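Local coordinates for spindle assembly abnormal protein 6 (Caenorhabditis elegans, PDB 4G79) that serves as the central scaffold of the centriole, its dimers joining through their globular N-terminal heads into the assembly that sets ninefold symmetry, at residues L71-L79 / T86-K94; E114-L122 / I133-V141. All coordinates share one frame; numbering follows the deposited sequence.

Contact 1: L71-L79 / T86-K94; sequences LNNEKYQIL and TVDFDAFPK
Y76 reaches from the first turns of helix 73-83 into the 86-94 segment, where its ring packs against both F89 and F92. From CB outward, CB lies 3.5 Å from F89 CD1, and CD2 packs on CA and CB of the same phenylalanine. Farther out, CE1 lies over one face of the F92 ring, 3.4 Å from CG and displaced toward the rim, with the two ring planes at 44°. At the tip, OH donates a 2.7 Å hydrogen bond to V87 O, coming from above the carbonyl plane, while V87 CG2 packs against the tyrosine OH. With CG anti to the backbone N (chi1 178°), the ring is carried toward the 86-94 segment and its hydroxyl to V87 O. A phenylalanine here would keep the ring contacts but would probably leave V87 O without its hydroxyl mate and the loop less firmly fixed.

F89 lays one face of its ring over the start of the helix: N73 CA sits 3.8 Å from the ring centroid, 16° off the normal, a CH-pi contact. Beside it, Q77 NE2 donates to N73 OD1, and a water accepts from F89 N. N72 caps the helix, its OD1 taking K75 N at 2.8 Å. D88 OD1 accepts from A91 N, an Asx motif in the turn that carries F89. Deeper in, L71 and L79 close on F92, which also packs on L53 and F55 of strand 51-58. Y76, F89 and F92 thus form an aromatic cluster joining consecutive helices of the SAS-6 N-terminal head domain.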
ATOM      1  N   LEU A  71      -1.486  20.930   4.611  1.00 38.73           N
ATOM      2  CA  LEU A  71      -2.586  19.971   4.654  1.00 40.13           C
ATOM      3  C   LEU A  71      -3.599  20.397   5.667  1.00 40.92           C
ATOM      4  O   LEU A  71      -3.270  20.401   6.847  1.00 40.61           O
ATOM      5  CB  LEU A  71      -2.047  18.606   5.086  1.00 39.88           C
ATOM      6  CG  LEU A  71      -1.824  17.492   4.077  1.00 47.12           C
ATOM      7  CD1 LEU A  71      -1.509  16.192   4.833  1.00 47.25           C
ATOM      8  CD2 LEU A  71      -3.067  17.202   3.266  1.00 51.01           C
ATOM      9  N   ASN A  72      -4.825  20.647   5.255  1.00 37.90           N
ATOM     10  CA  ASN A  72      -5.909  20.938   6.209  1.00 36.94           C
ATOM     11  C   ASN A  72      -6.711  19.634   6.431  1.00 39.58           C
ATOM     12  O   ASN A  72      -6.361  18.601   5.854  1.00 38.66           O
ATOM     13  CB  ASN A  72      -6.777  22.129   5.741  1.00 36.60           C
ATOM     14  CG  ASN A  72      -7.509  21.935   4.433  1.00 55.08           C
ATOM     15  OD1 ASN A  72      -7.639  20.829   3.900  1.00 45.69           O
ATOM     16  ND2 ASN A  72      -8.071  23.003   3.915  1.00 54.19           N
ATOM     17  N   ASN A  73      -7.763  19.652   7.295  1.00 35.05           N
ATOM     18  CA  ASN A  73      -8.522  18.449   7.565  1.00 34.20           C
ATOM     19  C   ASN A  73      -9.165  17.867   6.298  1.00 41.31           C
ATOM     20  O   ASN A  73      -9.171  16.646   6.124  1.00 40.96           O
ATOM     21  CB  ASN A  73      -9.583  18.720   8.626  1.00 36.30           C
ATOM     22  CG  ASN A  73     -10.349  17.471   9.027  1.00 47.17           C
ATOM     23  OD1 ASN A  73      -9.764  16.423   9.304  1.00 42.53           O
ATOM     24  ND2 ASN A  73     -11.657  17.546   9.012  1.00 41.63           N
ATOM     25  N   GLU A  74      -9.729  18.728   5.442  1.00 40.91           N
ATOM     26  CA  GLU A  74     -10.421  18.318   4.212  1.00 42.60           C
ATOM     27  C   GLU A  74      -9.457  17.648   3.211  1.00 46.72           C
ATOM     28  O   GLU A  74      -9.804  16.607   2.638  1.00 46.94           O
ATOM     29  CB  GLU A  74     -11.122  19.524   3.554  1.00 46.11           C
ATOM     30  CG  GLU A  74     -12.264  20.082   4.395  1.00 65.73           C
ATOM     31  CD  GLU A  74     -11.895  20.954   5.586  1.00 85.95           C
ATOM     32  OE1 GLU A  74     -10.715  21.371   5.700  1.00 50.89           O
ATOM     33  OE2 GLU A  74     -12.804  21.228   6.405  1.00 82.39           O
ATOM     34  N   LYS A  75      -8.254  18.225   3.025  1.00 43.13           N
ATOM     35  CA  LYS A  75      -7.239  17.706   2.106  1.00 42.50           C
ATOM     36  C   LYS A  75      -6.683  16.401   2.649  1.00 46.01           C
ATOM     37  O   LYS A  75      -6.450  15.463   1.882  1.00 47.08           O
ATOM     38  CB  LYS A  75      -6.127  18.729   1.855  1.00 44.84           C
ATOM     39  CG  LYS A  75      -6.551  19.872   0.945  1.00 59.24           C
ATOM     40  CD  LYS A  75      -5.430  20.874   0.713  1.00 68.55           C
ATOM     41  CE  LYS A  75      -5.947  22.081  -0.039  1.00 90.53           C
ATOM     42  NZ  LYS A  75      -4.849  22.999  -0.448  1.00105.43           N
ATOM     43  N   TYR A  76      -6.543  16.313   3.979  1.00 40.75           N
ATOM     44  CA  TYR A  76      -6.119  15.077   4.639  1.00 38.88           C
ATOM     45  C   TYR A  76      -7.105  13.940   4.379  1.00 43.86           C
ATOM     46  O   TYR A  76      -6.669  12.803   4.245  1.00 43.11           O
ATOM     47  CB  TYR A  76      -5.946  15.253   6.152  1.00 38.38           C
ATOM     48  CG  TYR A  76      -5.551  13.951   6.804  1.00 35.67           C
ATOM     49  CD1 TYR A  76      -4.276  13.417   6.617  1.00 34.50           C
ATOM     50  CD2 TYR A  76      -6.487  13.177   7.485  1.00 35.86           C
ATOM     51  CE1 TYR A  76      -3.940  12.160   7.114  1.00 33.52           C
ATOM     52  CE2 TYR A  76      -6.165  11.910   7.976  1.00 35.28           C
ATOM     53  CZ  TYR A  76      -4.880  11.411   7.794  1.00 37.77           C
ATOM     54  OH  TYR A  76      -4.532  10.197   8.331  1.00 34.91           O
ATOM     55  N   GLN A  77      -8.430  14.218   4.357  1.00 41.61           N
ATOM     56  CA  GLN A  77      -9.429  13.171   4.106  1.00 42.30           C
ATOM     57  C   GLN A  77      -9.217  12.538   2.724  1.00 47.64           C
ATOM     58  O   GLN A  77      -9.347  11.320   2.601  1.00 47.53           O
ATOM     59  CB  GLN A  77     -10.877  13.683   4.251  1.00 44.99           C
ATOM     60  CG  GLN A  77     -11.275  14.166   5.655  1.00 55.29           C
ATOM     61  CD  GLN A  77     -10.814  13.295   6.805  1.00 72.67           C
ATOM     62  OE1 GLN A  77     -10.923  12.057   6.794  1.00 73.27           O
ATOM     63  NE2 GLN A  77     -10.309  13.934   7.846  1.00 50.41           N
ATOM     64  N   ILE A  78      -8.860  13.354   1.708  1.00 44.39           N
ATOM     65  CA  ILE A  78      -8.548  12.882   0.352  1.00 45.65           C
ATOM     66  C   ILE A  78      -7.283  11.995   0.422  1.00 47.95           C
ATOM     67  O   ILE A  78      -7.280  10.871  -0.098  1.00 47.83           O
ATOM     68  CB  ILE A  78      -8.382  14.064  -0.652  1.00 50.24           C
ATOM     69  CG1 ILE A  78      -9.749  14.747  -0.924  1.00 53.82           C
ATOM     70  CG2 ILE A  78      -7.745  13.585  -1.968  1.00 51.12           C
ATOM     71  CD1 ILE A  78      -9.684  16.106  -1.673  1.00 61.65           C
ATOM     72  N   LEU A  79      -6.239  12.491   1.111  1.00 41.99           N
ATOM     73  CA  LEU A  79      -4.976  11.778   1.298  1.00 39.48           C
ATOM     74  C   LEU A  79      -5.192  10.419   1.968  1.00 40.99           C
ATOM     75  O   LEU A  79      -4.602   9.429   1.522  1.00 40.64           O
ATOM     76  CB  LEU A  79      -3.984  12.619   2.128  1.00 37.88           C
ATOM     77  CG  LEU A  79      -2.562  12.031   2.224  1.00 41.47           C
ATOM     78  CD1 LEU A  79      -1.743  12.405   1.020  1.00 41.80           C
ATOM     79  CD2 LEU A  79      -1.861  12.446   3.519  1.00 42.53           C
ATOM     80  N   THR A  86      -5.484   4.882   8.196  1.00 32.51           N
ATOM     81  CA  THR A  86      -6.570   4.553   9.132  1.00 33.63           C
ATOM     82  C   THR A  86      -6.601   5.475  10.342  1.00 37.68           C
ATOM     83  O   THR A  86      -7.431   5.280  11.231  1.00 40.55           O
ATOM     84  CB  THR A  86      -6.487   3.108   9.564  1.00 41.28           C
ATOM     85  OG1 THR A  86      -5.202   2.894  10.155  1.00 41.49           O
ATOM     86  CG2 THR A  86      -6.732   2.157   8.406  1.00 43.13           C
ATOM     87  N   VAL A  87      -5.722   6.492  10.368  1.00 34.19           N
ATOM     88  CA  VAL A  87      -5.688   7.465  11.479  1.00 33.25           C
ATOM     89  C   VAL A  87      -6.385   8.746  11.029  1.00 36.36           C
ATOM     90  O   VAL A  87      -6.392   9.057   9.844  1.00 34.47           O
ATOM     91  CB  VAL A  87      -4.240   7.740  12.028  1.00 34.65           C
ATOM     92  CG1 VAL A  87      -3.660   6.477  12.657  1.00 35.17           C
ATOM     93  CG2 VAL A  87      -3.300   8.275  10.945  1.00 32.59           C
ATOM     94  N   ASP A  88      -6.965   9.483  11.971  1.00 36.55           N
ATOM     95  CA  ASP A  88      -7.615  10.754  11.648  1.00 36.26           C
ATOM     96  C   ASP A  88      -6.579  11.881  11.541  1.00 36.87           C
ATOM     97  O   ASP A  88      -5.391  11.692  11.831  1.00 32.57           O
ATOM     98  CB  ASP A  88      -8.704  11.089  12.707  1.00 38.70           C
ATOM     99  CG  ASP A  88      -8.214  11.064  14.142  1.00 40.55           C
ATOM    100  OD1 ASP A  88      -7.144  11.630  14.413  1.00 40.93           O
ATOM    101  OD2 ASP A  88      -8.952  10.563  15.009  1.00 50.39           O
ATOM    102  N   PHE A  89      -7.024  13.062  11.105  1.00 33.69           N
ATOM    103  CA  PHE A  89      -6.129  14.191  10.899  1.00 33.55           C
ATOM    104  C   PHE A  89      -5.359  14.591  12.166  1.00 35.60           C
ATOM    105  O   PHE A  89      -4.191  14.890  12.050  1.00 33.64           O
ATOM    106  CB  PHE A  89      -6.934  15.366  10.341  1.00 35.89           C
ATOM    107  CG  PHE A  89      -6.178  16.634  10.075  1.00 36.39           C
ATOM    108  CD1 PHE A  89      -5.061  16.640   9.231  1.00 38.10           C
ATOM    109  CD2 PHE A  89      -6.581  17.837  10.650  1.00 37.82           C
ATOM    110  CE1 PHE A  89      -4.381  17.827   8.962  1.00 38.48           C
ATOM    111  CE2 PHE A  89      -5.880  19.023  10.397  1.00 40.50           C
ATOM    112  CZ  PHE A  89      -4.795  19.013   9.553  1.00 38.81           C
ATOM    113  N   ASP A  90      -5.994  14.566  13.358  1.00 37.77           N
ATOM    114  CA  ASP A  90      -5.393  14.908  14.656  0.50 37.73           C
ATOM    115  C   ASP A  90      -4.236  13.956  15.018  1.00 41.76           C
ATOM    116  O   ASP A  90      -3.199  14.373  15.529  1.00 42.18           O
ATOM    117  CB  ASP A  90      -6.479  14.844  15.749  0.50 40.57           C
ATOM    118  CG  ASP A  90      -6.031  15.346  17.107  0.50 46.92           C
ATOM    119  OD1 ASP A  90      -5.990  16.578  17.297  0.50 47.65           O
ATOM    120  OD2 ASP A  90      -5.744  14.503  17.988  0.50 50.72           O
ATOM    121  N   ALA A  91      -4.449  12.662  14.798  1.00 38.40           N
ATOM    122  CA  ALA A  91      -3.463  11.642  15.150  1.00 36.47           C
ATOM    123  C   ALA A  91      -2.351  11.541  14.095  1.00 37.30           C
ATOM    124  O   ALA A  91      -1.232  11.150  14.425  1.00 36.91           O
ATOM    125  CB  ALA A  91      -4.152  10.300  15.303  1.00 38.10           C
ATOM    126  N   PHE A  92      -2.654  11.897  12.842  1.00 31.21           N
ATOM    127  CA  PHE A  92      -1.711  11.734  11.732  1.00 30.18           C
ATOM    128  C   PHE A  92      -0.307  12.306  11.987  1.00 35.82           C
ATOM    129  O   PHE A  92       0.626  11.527  11.776  1.00 35.40           O
ATOM    130  CB  PHE A  92      -2.271  12.297  10.430  1.00 31.27           C
ATOM    131  CG  PHE A  92      -1.333  12.224   9.250  1.00 30.39           C
ATOM    132  CD1 PHE A  92      -1.008  10.994   8.673  1.00 32.28           C
ATOM    133  CD2 PHE A  92      -0.865  13.384   8.644  1.00 32.71           C
ATOM    134  CE1 PHE A  92      -0.198  10.929   7.541  1.00 31.43           C
ATOM    135  CE2 PHE A  92      -0.052  13.317   7.513  1.00 34.10           C
ATOM    136  CZ  PHE A  92       0.293  12.090   6.980  1.00 32.63           C
ATOM    137  N   PRO A  93      -0.064  13.579  12.428  1.00 33.69           N
ATOM    138  CA  PRO A  93       1.344  14.012  12.600  1.00 33.72           C
ATOM    139  C   PRO A  93       2.072  13.220  13.698  1.00 34.84           C
ATOM    140  O   PRO A  93       3.226  12.880  13.536  1.00 33.54           O
ATOM    141  CB  PRO A  93       1.222  15.502  12.958  1.00 35.51           C
ATOM    142  CG  PRO A  93      -0.176  15.648  13.525  1.00 39.09           C
ATOM    143  CD  PRO A  93      -1.001  14.694  12.721  1.00 35.15           C
ATOM    144  N   LYS A  94       1.387  12.895  14.766  1.00 33.18           N
ATOM    145  CA  LYS A  94       1.926  12.138  15.893  1.00 34.27           C
ATOM    146  C   LYS A  94       2.426  10.754  15.456  1.00 36.11           C
ATOM    147  O   LYS A  94       3.525  10.354  15.809  1.00 34.63           O
ATOM    148  CB  LYS A  94       0.836  11.969  16.982  1.00 38.56           C
ATOM    149  CG  LYS A  94       0.137  13.271  17.402  1.00 58.58           C
ATOM    150  CD  LYS A  94      -1.000  12.994  18.389  1.00 70.18           C
ATOM    151  CE  LYS A  94      -1.629  14.264  18.903  1.00 85.16           C
ATOM    152  NZ  LYS A  94      -2.786  13.976  19.793  1.00100.85           N
TER
HETATM  153  O   HOH W   1      -9.673  13.227  10.099  1.00 42.86           O

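Contact 2: E114-L122 / I133-V141; sequences EKNFCSFEL and IFSIKLHAV
F117 to L122 and F134 to H139 run antiparallel as neighbouring strands, their axes 4.6 Å apart at closest and 160° between directions, with C118-L138, F120-I136 and L122-F134 as hydrogen-bonded pairs. The central bond is nearly linear: F120 N reaches I136 O at 2.9 Å with an N-H...O angle of 171°. Beyond the last strand pair, A140 N still donates to N116 O. At the other end I133 N donates to L122 O at 2.7 Å while F134 O takes L122 N; two residues therefore face one, a classic beta bulge.

Side chains alternate between the faces. On the one bearing F117, S119, E121, S135 and K137, the outstretched lysine runs diagonally to the phenylalanine, two places out of register. K137 CE rides over the F117 ring, 3.6 Å from CG, and NZ stands 4.2 Å from the ring centroid, almost on the ring normal: a cation-pi contact. F117 CG sits between the backbone N and the carbonyl carbon (chi1 57°), which turns the ring beneath that ammonium. Further along, E121 CG packs on S135 CB.

The opposite face is apolar. F120 CB meets L138 CD1 at 3.8 Å on one side and I136 CG2 on another, and C118 SG lies against L138 CB. The bulge brings both I133 and F134 to L122: the I133 and L122 side chains lie side by side, pointing the same way, with I133 CD1 on L122 CG, and F134 CE1 approaches L122 CD2 at 3.9 Å. C118, F120 and L138 continue onto I57 of strand 51-58, whereas I133 and F134 pack on I96 of helix 92-102. What results is a bulged beta hairpin with one face turned into the core of the SAS-6 head domain, a beta-sandwich with added helices.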
ATOM      1  N   GLU A 114      11.943  20.768 -14.070  1.00 63.01           N
ATOM      2  CA  GLU A 114      12.147  22.192 -13.852  1.00 63.34           C
ATOM      3  C   GLU A 114      12.132  22.584 -12.365  1.00 62.79           C
ATOM      4  O   GLU A 114      12.133  23.778 -12.060  1.00 62.91           O
ATOM      5  CB  GLU A 114      11.086  22.995 -14.619  1.00 67.83           C
ATOM      6  CG  GLU A 114      11.550  23.410 -16.006  1.00 83.76           C
ATOM      7  CD  GLU A 114      10.491  24.048 -16.885  1.00111.39           C
ATOM      8  OE1 GLU A 114       9.652  24.814 -16.357  1.00108.44           O
ATOM      9  OE2 GLU A 114      10.525  23.804 -18.113  1.00110.77           O
ATOM     10  N   LYS A 115      12.119  21.591 -11.442  1.00 56.03           N
ATOM     11  CA  LYS A 115      12.117  21.801  -9.981  1.00 52.72           C
ATOM     12  C   LYS A 115      10.935  22.686  -9.532  1.00 54.67           C
ATOM     13  O   LYS A 115      11.092  23.522  -8.631  1.00 53.77           O
ATOM     14  CB  LYS A 115      13.461  22.411  -9.491  1.00 54.92           C
ATOM     15  CG  LYS A 115      14.698  21.552  -9.746  1.00 62.47           C
ATOM     16  CD  LYS A 115      15.946  22.389  -9.530  1.00 67.59           C
ATOM     17  CE  LYS A 115      17.208  21.611  -9.777  1.00 71.96           C
ATOM     18  NZ  LYS A 115      18.403  22.383  -9.348  1.00 71.40           N
ATOM     19  N   ASN A 116       9.762  22.520 -10.176  1.00 51.25           N
ATOM     20  CA  ASN A 116       8.547  23.256  -9.802  1.00 51.67           C
ATOM     21  C   ASN A 116       7.873  22.570  -8.619  1.00 52.00           C
ATOM     22  O   ASN A 116       7.137  23.194  -7.847  1.00 50.71           O
ATOM     23  CB  ASN A 116       7.578  23.347 -10.981  1.00 55.50           C
ATOM     24  CG  ASN A 116       8.005  24.296 -12.078  1.00 73.34           C
ATOM     25  OD1 ASN A 116       8.460  25.419 -11.827  1.00 56.46           O
ATOM     26  ND2 ASN A 116       7.823  23.874 -13.324  1.00 63.89           N
ATOM     27  N   PHE A 117       8.141  21.263  -8.482  1.00 47.50           N
ATOM     28  CA  PHE A 117       7.578  20.420  -7.437  1.00 45.41           C
ATOM     29  C   PHE A 117       8.356  19.116  -7.311  1.00 47.06           C
ATOM     30  O   PHE A 117       9.213  18.793  -8.137  1.00 45.80           O
ATOM     31  CB  PHE A 117       6.096  20.107  -7.764  1.00 48.73           C
ATOM     32  CG  PHE A 117       5.882  19.441  -9.107  1.00 53.27           C
ATOM     33  CD1 PHE A 117       5.973  18.057  -9.239  1.00 56.30           C
ATOM     34  CD2 PHE A 117       5.568  20.194 -10.231  1.00 58.30           C
ATOM     35  CE1 PHE A 117       5.791  17.444 -10.486  1.00 59.01           C
ATOM     36  CE2 PHE A 117       5.379  19.580 -11.474  1.00 63.57           C
ATOM     37  CZ  PHE A 117       5.480  18.210 -11.591  1.00 60.86           C
ATOM     38  N   CYS A 118       8.002  18.345  -6.293  1.00 42.98           N
ATOM     39  CA  CYS A 118       8.508  17.023  -6.064  1.00 42.09           C
ATOM     40  C   CYS A 118       7.425  16.226  -5.385  1.00 42.93           C
ATOM     41  O   CYS A 118       6.523  16.797  -4.771  1.00 40.33           O
ATOM     42  CB  CYS A 118       9.787  17.055  -5.233  1.00 42.60           C
ATOM     43  SG  CYS A 118       9.529  17.504  -3.503  1.00 45.18           S
ATOM     44  N   SER A 119       7.515  14.908  -5.494  1.00 40.01           N
ATOM     45  CA  SER A 119       6.627  14.007  -4.790  1.00 38.31           C
ATOM     46  C   SER A 119       7.432  13.447  -3.653  1.00 38.06           C
ATOM     47  O   SER A 119       8.536  12.975  -3.878  1.00 36.89           O
ATOM     48  CB  SER A 119       6.114  12.916  -5.722  1.00 44.40           C
ATOM     49  OG  SER A 119       5.359  11.950  -5.011  1.00 53.00           O
ATOM     50  N   PHE A 120       6.960  13.624  -2.422  1.00 31.27           N
ATOM     51  CA  PHE A 120       7.608  13.098  -1.240  1.00 29.37           C
ATOM     52  C   PHE A 120       6.865  11.786  -0.942  1.00 33.15           C
ATOM     53  O   PHE A 120       5.646  11.816  -0.735  1.00 30.82           O
ATOM     54  CB  PHE A 120       7.512  14.119  -0.078  1.00 30.81           C
ATOM     55  CG  PHE A 120       7.998  13.621   1.268  1.00 32.74           C
ATOM     56  CD1 PHE A 120       7.145  12.940   2.125  1.00 34.85           C
ATOM     57  CD2 PHE A 120       9.313  13.837   1.677  1.00 35.32           C
ATOM     58  CE1 PHE A 120       7.596  12.487   3.373  1.00 35.01           C
ATOM     59  CE2 PHE A 120       9.750  13.413   2.930  1.00 36.72           C
ATOM     60  CZ  PHE A 120       8.896  12.726   3.760  1.00 34.24           C
ATOM     61  N   GLU A 121       7.572  10.676  -0.909  1.00 30.43           N
ATOM     62  CA  GLU A 121       6.958   9.372  -0.666  1.00 29.79           C
ATOM     63  C   GLU A 121       7.583   8.722   0.531  1.00 31.90           C
ATOM     64  O   GLU A 121       8.805   8.618   0.587  1.00 31.14           O
ATOM     65  CB  GLU A 121       7.141   8.471  -1.892  1.00 31.93           C
ATOM     66  CG  GLU A 121       6.651   9.050  -3.214  1.00 39.91           C
ATOM     67  CD  GLU A 121       6.545   8.032  -4.336  1.00 59.54           C
ATOM     68  OE1 GLU A 121       7.505   7.252  -4.538  1.00 44.82           O
ATOM     69  OE2 GLU A 121       5.503   8.025  -5.029  1.00 61.87           O
ATOM     70  N   LEU A 122       6.758   8.326   1.504  1.00 28.26           N
ATOM     71  CA  LEU A 122       7.222   7.662   2.719  1.00 27.08           C
ATOM     72  C   LEU A 122       6.854   6.181   2.652  1.00 29.70           C
ATOM     73  O   LEU A 122       5.708   5.871   2.355  1.00 28.53           O
ATOM     74  CB  LEU A 122       6.602   8.334   3.969  1.00 26.81           C
ATOM     75  CG  LEU A 122       7.072   7.772   5.321  1.00 31.10           C
ATOM     76  CD1 LEU A 122       8.590   7.896   5.470  1.00 31.83           C
ATOM     77  CD2 LEU A 122       6.391   8.517   6.446  1.00 33.43           C
ATOM     78  N   ILE A 133       3.492   4.353   2.715  1.00 26.52           N
ATOM     79  CA  ILE A 133       2.581   4.892   3.722  1.00 26.54           C
ATOM     80  C   ILE A 133       1.727   5.961   3.039  1.00 31.72           C
ATOM     81  O   ILE A 133       0.489   5.857   3.013  1.00 31.54           O
ATOM     82  CB  ILE A 133       3.363   5.415   4.954  1.00 29.72           C
ATOM     83  CG1 ILE A 133       4.228   4.261   5.558  1.00 31.63           C
ATOM     84  CG2 ILE A 133       2.371   5.970   6.007  1.00 30.66           C
ATOM     85  CD1 ILE A 133       5.139   4.684   6.730  1.00 36.59           C
ATOM     86  N   PHE A 134       2.384   6.964   2.443  1.00 28.04           N
ATOM     87  CA  PHE A 134       1.663   8.003   1.709  1.00 28.25           C
ATOM     88  C   PHE A 134       2.645   8.713   0.823  1.00 32.79           C
ATOM     89  O   PHE A 134       3.843   8.500   0.933  1.00 31.99           O
ATOM     90  CB  PHE A 134       0.943   9.002   2.685  1.00 30.34           C
ATOM     91  CG  PHE A 134       1.836   9.989   3.413  1.00 31.30           C
ATOM     92  CD1 PHE A 134       2.489   9.629   4.586  1.00 32.26           C
ATOM     93  CD2 PHE A 134       2.008  11.287   2.933  1.00 35.41           C
ATOM     94  CE1 PHE A 134       3.338  10.527   5.237  1.00 33.04           C
ATOM     95  CE2 PHE A 134       2.845  12.197   3.593  1.00 37.48           C
ATOM     96  CZ  PHE A 134       3.506  11.812   4.741  1.00 34.42           C
ATOM     97  N   SER A 135       2.132   9.535  -0.064  1.00 31.97           N
ATOM     98  CA  SER A 135       2.920  10.424  -0.893  1.00 33.21           C
ATOM     99  C   SER A 135       2.182  11.753  -0.925  1.00 36.84           C
ATOM    100  O   SER A 135       0.956  11.783  -0.835  1.00 35.86           O
ATOM    101  CB  SER A 135       3.162   9.854  -2.293  1.00 39.09           C
ATOM    102  OG  SER A 135       1.982   9.787  -3.070  1.00 50.80           O
ATOM    103  N   ILE A 136       2.920  12.840  -1.028  1.00 32.25           N
ATOM    104  CA  ILE A 136       2.338  14.173  -1.094  1.00 33.03           C
ATOM    105  C   ILE A 136       3.146  14.994  -2.076  1.00 36.43           C
ATOM    106  O   ILE A 136       4.364  14.875  -2.108  1.00 33.67           O
ATOM    107  CB  ILE A 136       2.276  14.806   0.339  1.00 36.31           C
ATOM    108  CG1 ILE A 136       1.471  16.130   0.355  1.00 39.77           C
ATOM    109  CG2 ILE A 136       3.658  14.924   1.018  1.00 32.04           C
ATOM    110  CD1 ILE A 136       1.038  16.645   1.742  1.00 47.23           C
ATOM    111  N   LYS A 137       2.466  15.793  -2.895  1.00 34.93           N
ATOM    112  CA  LYS A 137       3.115  16.692  -3.835  1.00 35.03           C
ATOM    113  C   LYS A 137       3.526  17.975  -3.092  1.00 38.24           C
ATOM    114  O   LYS A 137       2.679  18.652  -2.504  1.00 36.16           O
ATOM    115  CB  LYS A 137       2.163  17.001  -5.002  1.00 37.80           C
ATOM    116  CG  LYS A 137       2.787  17.815  -6.131  1.00 49.03           C
ATOM    117  CD  LYS A 137       1.824  17.969  -7.287  1.00 62.87           C
ATOM    118  CE  LYS A 137       2.407  18.777  -8.421  1.00 77.34           C
ATOM    119  NZ  LYS A 137       1.540  18.734  -9.630  1.00 92.12           N
ATOM    120  N   LEU A 138       4.837  18.286  -3.103  1.00 34.90           N
ATOM    121  CA  LEU A 138       5.358  19.502  -2.460  1.00 33.82           C
ATOM    122  C   LEU A 138       5.687  20.488  -3.549  1.00 39.21           C
ATOM    123  O   LEU A 138       6.298  20.121  -4.543  1.00 39.86           O
ATOM    124  CB  LEU A 138       6.571  19.212  -1.551  1.00 32.09           C
ATOM    125  CG  LEU A 138       6.393  18.069  -0.519  1.00 33.74           C
ATOM    126  CD1 LEU A 138       7.643  17.932   0.343  1.00 33.59           C
ATOM    127  CD2 LEU A 138       5.218  18.341   0.436  1.00 33.36           C
ATOM    128  N   HIS A 139       5.270  21.723  -3.381  1.00 38.72           N
ATOM    129  CA  HIS A 139       5.468  22.759  -4.398  1.00 41.81           C
ATOM    130  C   HIS A 139       6.690  23.620  -4.100  1.00 42.73           C
ATOM    131  O   HIS A 139       6.997  23.864  -2.929  1.00 38.57           O
ATOM    132  CB  HIS A 139       4.206  23.643  -4.472  1.00 45.89           C
ATOM    133  CG  HIS A 139       2.972  22.850  -4.754  1.00 50.87           C
ATOM    134  ND1 HIS A 139       2.627  22.490  -6.045  1.00 55.24           N
ATOM    135  CD2 HIS A 139       2.070  22.314  -3.894  1.00 53.14           C
ATOM    136  CE1 HIS A 139       1.515  21.777  -5.934  1.00 55.19           C
ATOM    137  NE2 HIS A 139       1.133  21.656  -4.660  1.00 53.94           N
ATOM    138  N   ALA A 140       7.358  24.118  -5.163  1.00 41.54           N
ATOM    139  CA  ALA A 140       8.534  24.983  -5.018  1.00 43.13           C
ATOM    140  C   ALA A 140       8.165  26.265  -4.268  1.00 48.44           C
ATOM    141  O   ALA A 140       7.106  26.850  -4.520  1.00 49.43           O
ATOM    142  CB  ALA A 140       9.122  25.310  -6.382  1.00 46.07           C
ATOM    143  N   VAL A 141       9.007  26.645  -3.297  1.00 44.11           N
ATOM    144  CA  VAL A 141       8.807  27.804  -2.420  1.00 51.16           C
ATOM    145  C   VAL A 141       9.316  29.073  -3.111  1.00 85.96           C
ATOM    146  O   VAL A 141      10.253  29.004  -3.896  1.00 68.60           O
ATOM    147  CB  VAL A 141       9.479  27.574  -1.038  1.00 53.04           C
ATOM    148  CG1 VAL A 141       9.474  28.842  -0.175  1.00 54.56           C
ATOM    149  CG2 VAL A 141       8.811  26.413  -0.294  1.00 50.18           C
TER

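In the fold
From the N terminus the chain first lays down strands 7-21, 29-44, 51-58 and 66-71. Contact 1 follows at once, closing the short loop between helices 73-83 and 92-102. The chain then passes through helix 92-102 and strand 106-111 before contact 2 closes the hairpin of strands 117-123 and 132-140. The two loops are in series, neither nesting nor crossing, with centres about 17 Å apart. They nevertheless touch: L71 meets I136, L79 packs on F134 and the backbone of S135, and F92 sets its ring edge-to-face with F134, joining the helices to the sheet. V87 and I133 also reach P127 and I128 of the second subunit, respectively.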